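Local coordinates for protein gluconate kinase (Lactobacillus acidophilus, PDB 3LL3) that binds ATP and D-xylulose and, as an FGGY-family carbohydrate kinase, probably transfers a phosphate group from the nucleotide to a sugar substrate, at residues A434-L437 and A438-L442; E46-P49 and K50-F53; P130-P133 and I134-L137; K273-S277 and A278-C282; L225-D228 and S229-I233. All coordinates share one frame; numbering follows the deposited sequence.

Contact 1. Residues A434-L437 and A438-L442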
loop_
_atom_site.group_PDB
_atom_site.type_symbol
_atom_site.label_atom_id
_atom_site.label_comp_id
_atom_site.label_asym_id
_atom_site.label_seq_id
_atom_site.Cartn_x
_atom_site.Cartn_y
_atom_site.Cartn_z
ATOM N N ALA A 434 -31.134 14.909 23.539
ATOM C CA ALA A 434 -31.600 14.485 24.858
ATOM C C ALA A 434 -32.425 15.592 25.481
ATOM O O ALA A 434 -33.495 15.332 26.029
ATOM C CB ALA A 434 -30.440 14.115 25.775
HETATM N N MSE A 435 -31.935 16.829 25.342
HETATM C CA MSE A 435 -32.647 17.996 25.839
HETATM C C MSE A 435 -33.998 18.092 25.145
HETATM O O MSE A 435 -35.021 18.379 25.785
HETATM C CB MSE A 435 -31.792 19.254 25.649
HETATM C CG MSE A 435 -32.462 20.593 25.965
HETATM SE SE MSE A 435 -33.547 21.306 24.487
HETATM C CE MSE A 435 -32.126 21.970 23.275
ATOM N N PHE A 436 -34.013 17.801 23.847
ATOM C CA PHE A 436 -35.260 17.850 23.079
ATOM C C PHE A 436 -36.297 16.792 23.537
ATOM O O PHE A 436 -37.499 17.071 23.609
ATOM C CB PHE A 436 -35.001 17.751 21.567
ATOM C CG PHE A 436 -36.256 17.813 20.739
ATOM C CD1 PHE A 436 -36.833 19.027 20.430
ATOM C CD2 PHE A 436 -36.858 16.657 20.280
ATOM C CE1 PHE A 436 -37.986 19.097 19.682
ATOM C CE2 PHE A 436 -38.013 16.716 19.534
ATOM C CZ PHE A 436 -38.578 17.945 19.238
ATOM N N LEU A 437 -35.845 15.582 23.836
ATOM C CA LEU A 437 -36.758 14.572 24.385
ATOM C C LEU A 437 -37.409 15.100 25.666
ATOM O O LEU A 437 -38.601 14.900 25.910
ATOM C CB LEU A 437 -36.016 13.281 24.698
ATOM C CG LEU A 437 -35.327 12.510 23.567
ATOM C CD1 LEU A 437 -34.640 11.286 24.151
ATOM C CD2 LEU A 437 -36.300 12.086 22.486
ATOM N N ALA A 438 -36.613 15.780 26.487
ATOM C CA ALA A 438 -37.141 16.381 27.707
ATOM C C ALA A 438 -38.230 17.397 27.360
ATOM O O ALA A 438 -39.304 17.404 27.976
ATOM C CB ALA A 438 -36.028 17.039 28.510
ATOM N N ARG A 439 -37.961 18.250 26.372
ATOM C CA ARG A 439 -38.945 19.236 25.952
ATOM C C ARG A 439 -40.231 18.559 25.494
ATOM O O ARG A 439 -41.326 19.028 25.788
ATOM C CB ARG A 439 -38.384 20.164 24.861
ATOM C CG ARG A 439 -37.257 21.062 25.367
ATOM C CD ARG A 439 -36.838 22.122 24.337
ATOM N NE ARG A 439 -37.936 22.995 23.922
ATOM C CZ ARG A 439 -38.291 24.115 24.552
ATOM N NH1 ARG A 439 -37.642 24.514 25.641
ATOM N NH2 ARG A 439 -39.299 24.847 24.089
ATOM N N GLN A 440 -40.108 17.446 24.787
ATOM C CA GLN A 440 -41.300 16.678 24.439
ATOM C C GLN A 440 -42.036 16.172 25.689
ATOM O O GLN A 440 -43.252 16.327 25.815
ATOM C CB GLN A 440 -40.948 15.502 23.527
ATOM C CG GLN A 440 -40.617 15.903 22.086
ATOM C CD GLN A 440 -40.365 14.692 21.216
ATOM O OE1 GLN A 440 -39.540 13.839 21.550
ATOM N NE2 GLN A 440 -41.089 14.598 20.106
ATOM N N ALA A 441 -41.304 15.564 26.612
ATOM C CA ALA A 441 -41.930 15.025 27.828
ATOM C C ALA A 441 -42.652 16.126 28.611
ATOM O O ALA A 441 -43.732 15.905 29.157
ATOM C CB ALA A 441 -40.893 14.348 28.692
ATOM N N LEU A 442 -42.062 17.320 28.635
ATOM C CA LEU A 442 -42.618 18.457 29.371
ATOM C C LEU A 442 -43.724 19.184 28.620
ATOM O O LEU A 442 -44.274 20.156 29.133
ATOM C CB LEU A 442 -41.524 19.465 29.724
ATOM C CG LEU A 442 -40.387 18.957 30.610
ATOM C CD1 LEU A 442 -39.291 20.005 30.725
ATOM C CD2 LEU A 442 -40.911 18.547 31.985
#
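Four successive i to i+4 hydrogen bonds, from Ala438 N to Ala434 O through Ala441 N to Leu437 O, carry the last turns of helix 429-441, the final one measuring 2.9 Å between Ala441 N and Leu437 O. In this FGGY kinase fold the helix end lies on the N-terminal sheet, where Ala438 rests on Ile6, Ala73 and Ile234. On one flank the selenomethionine Met435 runs side by side with Arg439, and its SE sits 3.4 Å from Arg439 CD. Its CG stands opposite the backbone N (chi1 173°), and bends at the next two torsions bring the selenium against the aliphatic stem. The guanidinium group beyond is held by Asn445 OD1 at NE and by Ile23 O at NH1. On another flank the Phe436 ring meets the Gln440 amide, CE2 to CD 3.5 Å, with the two planes inclined by 34°. Gln440 NE2 hydrogen-bonds to Gln446 O, which fixes the amide rotation. With an alanine in place of Gln440, Gln446 O would probably lose this donor and the Phe436 ring its amide neighbour. The amide oxygen, Gln440 OE1, also touches Leu437, lying 3.8 Å from CD2.

Contact 2. Residues E46-P49 and K50-F53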
loop_
_atom_site.group_PDB
_atom_site.type_symbol
_atom_site.label_atom_id
_atom_site.label_comp_id
_atom_site.label_asym_id
_atom_site.label_seq_id
_atom_site.Cartn_x
_atom_site.Cartn_y
_atom_site.Cartn_z
ATOM N N GLU A 46 -13.449 -2.524 29.967
ATOM C CA GLU A 46 -14.496 -2.408 30.980
ATOM C C GLU A 46 -14.381 -1.065 31.679
ATOM O O GLU A 46 -13.326 -0.428 31.658
ATOM C CB GLU A 46 -14.367 -3.516 32.032
ATOM C CG GLU A 46 -14.426 -4.935 31.486
ATOM C CD GLU A 46 -14.305 -5.989 32.584
ATOM O OE1 GLU A 46 -14.129 -5.619 33.764
ATOM O OE2 GLU A 46 -14.393 -7.189 32.266
ATOM N N GLU A 47 -15.467 -0.625 32.295
ATOM C CA GLU A 47 -15.365 0.506 33.199
ATOM C C GLU A 47 -16.208 0.259 34.434
ATOM O O GLU A 47 -17.149 -0.544 34.409
ATOM C CB GLU A 47 -15.709 1.834 32.504
ATOM C CG GLU A 47 -16.839 1.757 31.501
ATOM C CD GLU A 47 -16.830 2.915 30.496
ATOM O OE1 GLU A 47 -17.927 3.326 30.060
ATOM O OE2 GLU A 47 -15.742 3.413 30.140
ATOM N N ASP A 48 -15.847 0.936 35.520
ATOM C CA ASP A 48 -16.509 0.760 36.811
ATOM C C ASP A 48 -17.792 1.595 36.883
ATOM O O ASP A 48 -17.739 2.829 36.879
ATOM C CB ASP A 48 -15.545 1.142 37.941
ATOM C CG ASP A 48 -16.114 0.866 39.335
ATOM O OD1 ASP A 48 -17.344 0.687 39.480
ATOM O OD2 ASP A 48 -15.316 0.841 40.296
ATOM N N PRO A 49 -18.953 0.919 36.930
ATOM C CA PRO A 49 -20.243 1.612 36.972
ATOM C C PRO A 49 -20.337 2.575 38.155
ATOM O O PRO A 49 -20.963 3.620 38.008
ATOM C CB PRO A 49 -21.248 0.466 37.113
ATOM C CG PRO A 49 -20.576 -0.680 36.496
ATOM C CD PRO A 49 -19.126 -0.541 36.866
ATOM N N LYS A 50 -19.717 2.236 39.286
ATOM C CA LYS A 50 -19.694 3.131 40.452
ATOM C C LYS A 50 -18.972 4.465 40.171
ATOM O O LYS A 50 -19.451 5.535 40.567
ATOM C CB LYS A 50 -19.069 2.431 41.664
ATOM C CG LYS A 50 -19.929 1.332 42.247
ATOM C CD LYS A 50 -19.182 0.529 43.299
ATOM C CE LYS A 50 -20.151 -0.198 44.209
ATOM N NZ LYS A 50 -21.063 0.762 44.895
ATOM N N LEU A 51 -17.826 4.392 39.496
ATOM C CA LEU A 51 -17.096 5.587 39.062
ATOM C C LEU A 51 -17.916 6.434 38.100
ATOM O O LEU A 51 -17.966 7.661 38.220
ATOM C CB LEU A 51 -15.769 5.209 38.400
ATOM C CG LEU A 51 -14.601 4.977 39.354
ATOM C CD1 LEU A 51 -15.063 4.181 40.569
ATOM C CD2 LEU A 51 -13.450 4.278 38.655
ATOM N N ILE A 52 -18.551 5.780 37.137
ATOM C CA ILE A 52 -19.368 6.497 36.175
ATOM C C ILE A 52 -20.500 7.212 36.894
ATOM O O ILE A 52 -20.756 8.400 36.642
ATOM C CB ILE A 52 -19.936 5.564 35.092
ATOM C CG1 ILE A 52 -18.798 5.032 34.217
ATOM C CG2 ILE A 52 -20.973 6.293 34.260
ATOM C CD1 ILE A 52 -19.247 4.144 33.066
ATOM N N PHE A 53 -21.166 6.504 37.805
ATOM C CA PHE A 53 -22.265 7.106 38.543
ATOM C C PHE A 53 -21.799 8.259 39.439
ATOM O O PHE A 53 -22.497 9.255 39.571
ATOM C CB PHE A 53 -23.036 6.075 39.368
ATOM C CG PHE A 53 -24.166 6.672 40.147
ATOM C CD1 PHE A 53 -24.070 6.843 41.516
ATOM C CD2 PHE A 53 -25.314 7.103 39.503
ATOM C CE1 PHE A 53 -25.110 7.417 42.230
ATOM C CE2 PHE A 53 -26.351 7.676 40.208
ATOM C CZ PHE A 53 -26.253 7.829 41.571
#
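Asp48 caps helix 49-65 at its N-cap position: OD1 accepts from Lys50 N at 2.8 Å, linking the short strand 46-47 to the first helical turn. The donor meets the carboxylate from above, 39° out of its plane, and the N-H...O angle is a bent 137°. Asp48 CG points opposite the backbone N (chi1 -175°), which brings OD1 over the start of the helix. The tightly packed side is that of Glu47, Pro49, Ile52 and Phe53. Here Ile52 crosses Glu47 at about a right angle, and its CD1 lies 3.4 Å from Glu47 OE1, a methyl against the carboxylate. Ile52 also touches Tyr35, and Pro49 touches Tyr160. The backbone closes the turn with Ile52 N on Asp48 O at 3.1 Å and Phe53 N on Pro49 O at 2.9 Å. The solvent side is looser: Lys50 is exposed, its NZ 6.6 Å from Asp48 OD1, and the exposed Leu51 lies across the carboxylate. The helix start would tend to favour an ionised Asp48. An alanine at Asp48 would probably leave Lys50 N without its capping acceptor and Leu51 CD1 without the carboxylate it packs on. Leu51 CD1 lies 3.4 Å from Asp48 OD2.

Contact 3. Residues P130-P133 and I134-L137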
loop_
_atom_site.group_PDB
_atom_site.type_symbol
_atom_site.label_atom_id
_atom_site.label_comp_id
_atom_site.label_asym_id
_atom_site.label_seq_id
_atom_site.Cartn_x
_atom_site.Cartn_y
_atom_site.Cartn_z
ATOM N N PRO A 130 -18.805 -8.878 18.099
ATOM C CA PRO A 130 -18.701 -9.164 19.537
ATOM C C PRO A 130 -19.120 -8.020 20.466
ATOM O O PRO A 130 -19.230 -8.220 21.685
ATOM C CB PRO A 130 -17.208 -9.488 19.722
ATOM C CG PRO A 130 -16.534 -8.852 18.535
ATOM C CD PRO A 130 -17.509 -9.070 17.421
HETATM N N MSE A 131 -19.377 -6.845 19.904
HETATM C CA MSE A 131 -19.793 -5.692 20.693
HETATM C C MSE A 131 -21.167 -5.887 21.363
HETATM O O MSE A 131 -21.444 -5.291 22.412
HETATM C CB MSE A 131 -19.836 -4.445 19.809
HETATM C CG MSE A 131 -20.921 -4.484 18.735
HETATM SE SE MSE A 131 -20.732 -3.005 17.393
HETATM C CE MSE A 131 -22.202 -3.418 16.184
ATOM N N ALA A 132 -22.015 -6.709 20.751
ATOM C CA ALA A 132 -23.384 -6.935 21.222
ATOM C C ALA A 132 -23.467 -7.733 22.521
ATOM O O ALA A 132 -22.802 -8.770 22.673
ATOM C CB ALA A 132 -24.215 -7.634 20.144
ATOM N N PRO A 133 -24.291 -7.247 23.462
ATOM C CA PRO A 133 -24.706 -7.958 24.673
ATOM C C PRO A 133 -25.073 -9.435 24.437
ATOM O O PRO A 133 -24.644 -10.288 25.201
ATOM C CB PRO A 133 -25.920 -7.150 25.133
ATOM C CG PRO A 133 -25.530 -5.750 24.788
ATOM C CD PRO A 133 -24.780 -5.858 23.463
ATOM N N ILE A 134 -25.822 -9.754 23.391
ATOM C CA ILE A 134 -26.172 -11.158 23.203
ATOM C C ILE A 134 -24.938 -12.083 23.101
ATOM O O ILE A 134 -24.929 -13.173 23.673
ATOM C CB ILE A 134 -27.114 -11.368 22.009
ATOM C CG1 ILE A 134 -27.483 -12.851 21.885
ATOM C CG2 ILE A 134 -26.500 -10.835 20.738
ATOM C CD1 ILE A 134 -28.522 -13.125 20.826
ATOM N N TYR A 135 -23.895 -11.642 22.400
ATOM C CA TYR A 135 -22.680 -12.455 22.250
ATOM C C TYR A 135 -21.865 -12.482 23.534
ATOM O O TYR A 135 -21.246 -13.496 23.877
ATOM C CB TYR A 135 -21.822 -11.940 21.089
ATOM C CG TYR A 135 -22.494 -12.106 19.758
ATOM C CD1 TYR A 135 -22.779 -13.371 19.275
ATOM C CD2 TYR A 135 -22.849 -11.005 18.987
ATOM C CE1 TYR A 135 -23.397 -13.555 18.055
ATOM C CE2 TYR A 135 -23.474 -11.171 17.761
ATOM C CZ TYR A 135 -23.745 -12.463 17.303
ATOM O OH TYR A 135 -24.368 -12.672 16.101
ATOM N N LYS A 136 -21.879 -11.373 24.253
ATOM C CA LYS A 136 -21.204 -11.312 25.541
ATOM C C LYS A 136 -21.877 -12.227 26.567
ATOM O O LYS A 136 -21.197 -12.831 27.394
ATOM C CB LYS A 136 -21.173 -9.875 26.062
ATOM C CG LYS A 136 -20.318 -8.942 25.189
ATOM C CD LYS A 136 -20.390 -7.501 25.672
ATOM C CE LYS A 136 -19.606 -6.554 24.758
ATOM N NZ LYS A 136 -20.105 -5.159 24.962
ATOM N N LEU A 137 -23.209 -12.303 26.522
ATOM C CA LEU A 137 -23.978 -13.143 27.440
ATOM C C LEU A 137 -23.730 -14.624 27.153
ATOM O O LEU A 137 -23.561 -15.418 28.073
ATOM C CB LEU A 137 -25.474 -12.846 27.329
ATOM C CG LEU A 137 -25.944 -11.520 27.910
ATOM C CD1 LEU A 137 -27.365 -11.209 27.443
ATOM C CD2 LEU A 137 -25.858 -11.565 29.440
#
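Lys136 NZ donates to Met131 O at 2.9 Å, so the side chain of a first-turn helix residue reaches back over the loop that leads into its own helix. The bond comes from above the carbonyl plane, 37° out of it. Beyond CG the lysine is extended, with CG opposite its own carbonyl carbon (chi1 -66°), and this lays Lys136 CE along the loop carbonyls, 3.5 Å from Pro130 O. Elsewhere on the turn, Ala132 CB packs on Tyr135 CD2 at 3.8 Å and on Ile134 CG2 at 4.0 Å; the same CG2 also stands above the rim of one face of the Tyr135 ring. The backbone sets these groups: Ala132, the N-cap residue, gives its O to Lys136 N at 3.2 Å and, weakly, to Tyr135 N, while Leu137 N bonds to Pro133 O at 2.8 Å. Further out, helices 105-114 and 116-124 cover Tyr135, and helix 191-197 meets Ile134. Lys136 NZ has three more acceptors, Thr98 O, Ile97 O and His81 O. Four carbonyl oxygens thus share the three N-H groups of a buried ammonium, likely stabilising its charge, and tie helix 133-143 to the xylulose pocket, to which His81 belongs.

Contact 4. Residues K273-S277 and A278-C282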
loop_
_atom_site.group_PDB
_atom_site.type_symbol
_atom_site.label_atom_id
_atom_site.label_comp_id
_atom_site.label_asym_id
_atom_site.label_seq_id
_atom_site.Cartn_x
_atom_site.Cartn_y
_atom_site.Cartn_z
ATOM N N LYS A 273 -35.327 -2.619 7.930
ATOM C CA LYS A 273 -34.740 -2.928 6.663
ATOM C C LYS A 273 -33.388 -3.460 7.009
ATOM O O LYS A 273 -32.625 -2.830 7.739
ATOM C CB LYS A 273 -34.643 -1.692 5.767
ATOM C CG LYS A 273 -33.879 -1.979 4.470
ATOM C CD LYS A 273 -33.514 -0.697 3.698
ATOM C CE LYS A 273 -32.628 -1.048 2.495
ATOM N NZ LYS A 273 -32.140 0.154 1.754
ATOM N N ILE A 274 -33.111 -4.660 6.539
ATOM C CA ILE A 274 -31.847 -5.264 6.848
ATOM C C ILE A 274 -31.143 -5.542 5.563
ATOM O O ILE A 274 -31.761 -5.630 4.498
ATOM C CB ILE A 274 -32.018 -6.556 7.667
ATOM C CG1 ILE A 274 -32.994 -7.502 6.969
ATOM C CG2 ILE A 274 -32.498 -6.226 9.062
ATOM C CD1 ILE A 274 -33.010 -8.889 7.571
ATOM N N ASP A 275 -29.834 -5.661 5.665
ATOM C CA ASP A 275 -29.004 -5.858 4.511
ATOM C C ASP A 275 -28.721 -7.346 4.314
ATOM O O ASP A 275 -28.291 -8.029 5.245
ATOM C CB ASP A 275 -27.698 -5.122 4.713
ATOM C CG ASP A 275 -26.794 -5.246 3.535
ATOM O OD1 ASP A 275 -27.262 -5.040 2.404
ATOM O OD2 ASP A 275 -25.618 -5.581 3.736
ATOM N N PRO A 276 -28.969 -7.854 3.100
ATOM C CA PRO A 276 -28.642 -9.244 2.764
ATOM C C PRO A 276 -27.215 -9.628 3.163
ATOM O O PRO A 276 -26.963 -10.788 3.499
ATOM C CB PRO A 276 -28.799 -9.271 1.241
ATOM C CG PRO A 276 -29.862 -8.257 0.970
ATOM C CD PRO A 276 -29.645 -7.160 1.987
ATOM N N SER A 277 -26.285 -8.681 3.142
ATOM C CA SER A 277 -24.923 -8.999 3.566
ATOM C C SER A 277 -24.611 -8.522 4.980
ATOM O O SER A 277 -23.461 -8.542 5.414
ATOM C CB SER A 277 -23.887 -8.471 2.566
ATOM O OG SER A 277 -24.318 -7.268 1.936
ATOM N N ALA A 278 -25.644 -8.125 5.710
ATOM C CA ALA A 278 -25.459 -7.648 7.077
ATOM C C ALA A 278 -24.342 -6.607 7.189
ATOM O O ALA A 278 -23.548 -6.634 8.122
ATOM C CB ALA A 278 -25.200 -8.819 8.030
ATOM N N SER A 279 -24.286 -5.673 6.251
ATOM C CA SER A 279 -23.198 -4.708 6.283
ATOM C C SER A 279 -23.521 -3.451 7.087
ATOM O O SER A 279 -22.634 -2.636 7.320
ATOM C CB SER A 279 -22.746 -4.353 4.868
ATOM O OG SER A 279 -23.767 -3.640 4.198
ATOM N N TYR A 280 -24.779 -3.295 7.511
ATOM C CA TYR A 280 -25.163 -2.155 8.345
ATOM C C TYR A 280 -26.162 -2.599 9.407
ATOM O O TYR A 280 -26.886 -3.578 9.207
ATOM C CB TYR A 280 -25.744 -0.989 7.505
ATOM C CG TYR A 280 -26.979 -1.344 6.707
ATOM C CD1 TYR A 280 -28.226 -1.440 7.319
ATOM C CD2 TYR A 280 -26.901 -1.574 5.338
ATOM C CE1 TYR A 280 -29.365 -1.773 6.586
ATOM C CE2 TYR A 280 -28.025 -1.905 4.595
ATOM C CZ TYR A 280 -29.253 -2.009 5.222
ATOM O OH TYR A 280 -30.368 -2.341 4.491
ATOM N N PHE A 281 -26.205 -1.892 10.534
ATOM C CA PHE A 281 -27.124 -2.281 11.581
ATOM C C PHE A 281 -28.496 -1.693 11.299
ATOM O O PHE A 281 -28.627 -0.730 10.535
ATOM C CB PHE A 281 -26.613 -1.858 12.970
ATOM C CG PHE A 281 -26.466 -0.340 13.163
ATOM C CD1 PHE A 281 -27.577 0.497 13.157
ATOM C CD2 PHE A 281 -25.223 0.224 13.392
ATOM C CE1 PHE A 281 -27.454 1.865 13.371
ATOM C CE2 PHE A 281 -25.080 1.605 13.596
ATOM C CZ PHE A 281 -26.201 2.423 13.588
ATOM N N CYS A 282 -29.513 -2.274 11.918
ATOM C CA CYS A 282 -30.847 -1.680 11.935
ATOM C C CYS A 282 -31.363 -1.700 13.374
ATOM O O CYS A 282 -31.668 -2.772 13.912
ATOM C CB CYS A 282 -31.795 -2.411 10.982
ATOM S SG CYS A 282 -33.546 -1.909 11.073
#
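Lys273 N points at Cys282 SG in a weak hydrogen bond of 3.7 Å, at the mouth of a loop that closes through a type I beta turn and leads into strand 281-284, an outer strand of the C-terminal sheet. The extended Lys273 side chain crosses Tyr280 at about a right angle, bringing CE within 3.3 Å of OH. Lys273 O meets the same ring at the edge, in its plane, 3.6 Å from Tyr280 CE1. Ile274 follows, its CG2 loosely touching Cys282 CB. Asp275 is the hub. Asp275 CB lies over a face of the Tyr280 ring, 3.2 Å from CE2, and the carboxylate plane is inclined 29° to the ring. With CG opposite the backbone N (chi1 -178°), Asp275 OD2 swings into the turn and takes three bonds, besides a weak one from Ser277 N: Ser279 N at 2.8 Å on the anti lone pair, Ser279 OG at 2.7 Å from above the carboxylate plane, and Ser277 OG at 2.8 Å on the syn side. Tyr121 OH, from helix 116-124, bonds to both Asp275 N and Tyr280 O. Pro276 and Ser277 form the corner of the turn. Phe281 points away from the loop and touches bound D-xylulose, so the loop leads directly into a strand of the sugar pocket. The turn closes with Ala278 N on Asp275 O at 2.7 Å, the donor 60° above the carbonyl plane.

Contact 5. Residues L225-D228 and S229-I233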
loop_
_atom_site.group_PDB
_atom_site.type_symbol
_atom_site.label_atom_id
_atom_site.label_comp_id
_atom_site.label_asym_id
_atom_site.label_seq_id
_atom_site.Cartn_x
_atom_site.Cartn_y
_atom_site.Cartn_z
ATOM N N LEU A 225 -27.621 15.982 44.259
ATOM C CA LEU A 225 -27.520 16.513 42.906
ATOM C C LEU A 225 -27.865 18.006 42.843
ATOM O O LEU A 225 -27.559 18.687 41.865
ATOM C CB LEU A 225 -28.412 15.719 41.952
ATOM C CG LEU A 225 -28.174 14.215 41.833
ATOM C CD1 LEU A 225 -28.824 13.706 40.565
ATOM C CD2 LEU A 225 -26.687 13.865 41.844
ATOM N N GLY A 226 -28.506 18.516 43.885
ATOM C CA GLY A 226 -28.795 19.932 43.949
ATOM C C GLY A 226 -30.064 20.275 43.205
ATOM O O GLY A 226 -30.214 21.390 42.699
ATOM N N ILE A 227 -30.990 19.327 43.160
ATOM C CA ILE A 227 -32.218 19.487 42.391
ATOM C C ILE A 227 -33.472 19.589 43.273
ATOM O O ILE A 227 -33.383 19.609 44.490
ATOM C CB ILE A 227 -32.359 18.354 41.343
ATOM C CG1 ILE A 227 -32.354 16.980 42.029
ATOM C CG2 ILE A 227 -31.213 18.426 40.351
ATOM C CD1 ILE A 227 -32.398 15.787 41.048
ATOM N N ASP A 228 -34.635 19.689 42.634
ATOM C CA ASP A 228 -35.929 19.799 43.307
ATOM C C ASP A 228 -36.491 18.409 43.438
ATOM O O ASP A 228 -36.058 17.495 42.730
ATOM C CB ASP A 228 -36.938 20.549 42.427
ATOM C CG ASP A 228 -36.620 22.000 42.270
ATOM O OD1 ASP A 228 -35.452 22.383 42.481
ATOM O OD2 ASP A 228 -37.550 22.767 41.927
ATOM N N SER A 229 -37.507 18.268 44.282
ATOM C CA SER A 229 -38.271 17.030 44.340
ATOM C C SER A 229 -39.211 16.900 43.138
ATOM O O SER A 229 -39.847 15.864 42.971
ATOM C CB SER A 229 -39.077 16.935 45.651
ATOM O OG SER A 229 -40.149 17.864 45.668
ATOM N N ASP A 230 -39.319 17.936 42.305
ATOM C CA ASP A 230 -40.153 17.797 41.106
ATOM C C ASP A 230 -39.357 17.639 39.805
ATOM O O ASP A 230 -39.935 17.440 38.741
ATOM C CB ASP A 230 -41.203 18.900 41.004
ATOM C CG ASP A 230 -40.682 20.229 41.451
ATOM O OD1 ASP A 230 -39.492 20.495 41.162
ATOM O OD2 ASP A 230 -41.458 20.993 42.085
ATOM N N THR A 231 -38.036 17.718 39.912
ATOM C CA THR A 231 -37.137 17.364 38.815
ATOM C C THR A 231 -37.429 15.962 38.260
ATOM O O THR A 231 -37.407 14.984 38.999
ATOM C CB THR A 231 -35.681 17.343 39.293
ATOM O OG1 THR A 231 -35.340 18.607 39.857
ATOM C CG2 THR A 231 -34.723 17.006 38.137
ATOM N N LYS A 232 -37.658 15.870 36.950
ATOM C CA LYS A 232 -37.941 14.600 36.289
ATOM C C LYS A 232 -36.730 13.961 35.617
ATOM O O LYS A 232 -35.850 14.653 35.101
ATOM C CB LYS A 232 -39.052 14.771 35.246
ATOM C CG LYS A 232 -40.435 14.840 35.847
ATOM C CD LYS A 232 -41.011 16.212 35.708
ATOM C CE LYS A 232 -41.896 16.303 34.469
ATOM N NZ LYS A 232 -43.346 16.228 34.848
ATOM N N ILE A 233 -36.693 12.631 35.629
ATOM C CA ILE A 233 -35.764 11.896 34.805
ATOM C C ILE A 233 -36.484 11.541 33.512
ATOM O O ILE A 233 -37.576 10.967 33.542
ATOM C CB ILE A 233 -35.302 10.589 35.467
ATOM C CG1 ILE A 233 -34.559 10.889 36.765
ATOM C CG2 ILE A 233 -34.383 9.815 34.517
ATOM C CD1 ILE A 233 -33.235 11.579 36.536
HETATM O O HOH W 1 -36.807 15.064 42.040
#
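Asp228 to Thr231 form a beta turn of type I geometry that leads from helix 219-225 into strand 232-238 of the N-terminal sheet; the helix itself ends in a Schellman motif at Gly226. Ser229 takes the first corner and is exposed. Asp230, also exposed, takes the second, and its OD1 comes near Asp228 OD2, two like charges, but a clash of this OD1 with Asp228 CB makes the placing doubtful. Thr231 carries the contact. Thr231 OG1, placed opposite the carbonyl carbon (chi1 -57°), turns back over the turn and accepts from Asp228 N at 3.1 Å, with an N-H...O angle of 143°. The same hydroxyl hydrogen-bonds to Ile71 O of strand 70-78, so it clasps the turn to the neighbouring strand. Thr231 CG2 packs against Ile227 CD1 at 3.9 Å, the two side chains crossing at about a right angle, and Ile227 also rests on Ile71. The backbone bond from Thr231 N to Asp228 O is weak, at 3.5 Å. Lys232 then pairs with Ala72 and Ile74, and Ile233 with Ile214, as the strand begins. A water spans the turn, donating to Asp228 O at 2.6 Å and to Thr231 O at 3.1 Å.

Contacts 1 and 5 meet directly: Leu442 CD2 of contact 1 packs on Lys232 CE of contact 5 at 3.5 Å, joining the residue just after helix 429-441 to the start of strand 232-238. Contact 2 lies about 6 Å from contact 5 and about 9 Å from contact 3 between nearest atoms. The nearest atoms of contacts 3 and 4 are about 5 Å apart, and both lie near the sugar: the side chain of Met131 in contact 3 is about 4 Å from bound D-xylulose, and Phe281 in contact 4 touches it. The Glu47 side chain of contact 2 stands further off, about 9 Å from the xylulose and about 12 Å from ATP. Contacts 4 and 5, centres 41 Å apart, lie on opposite sides of the chain's centre.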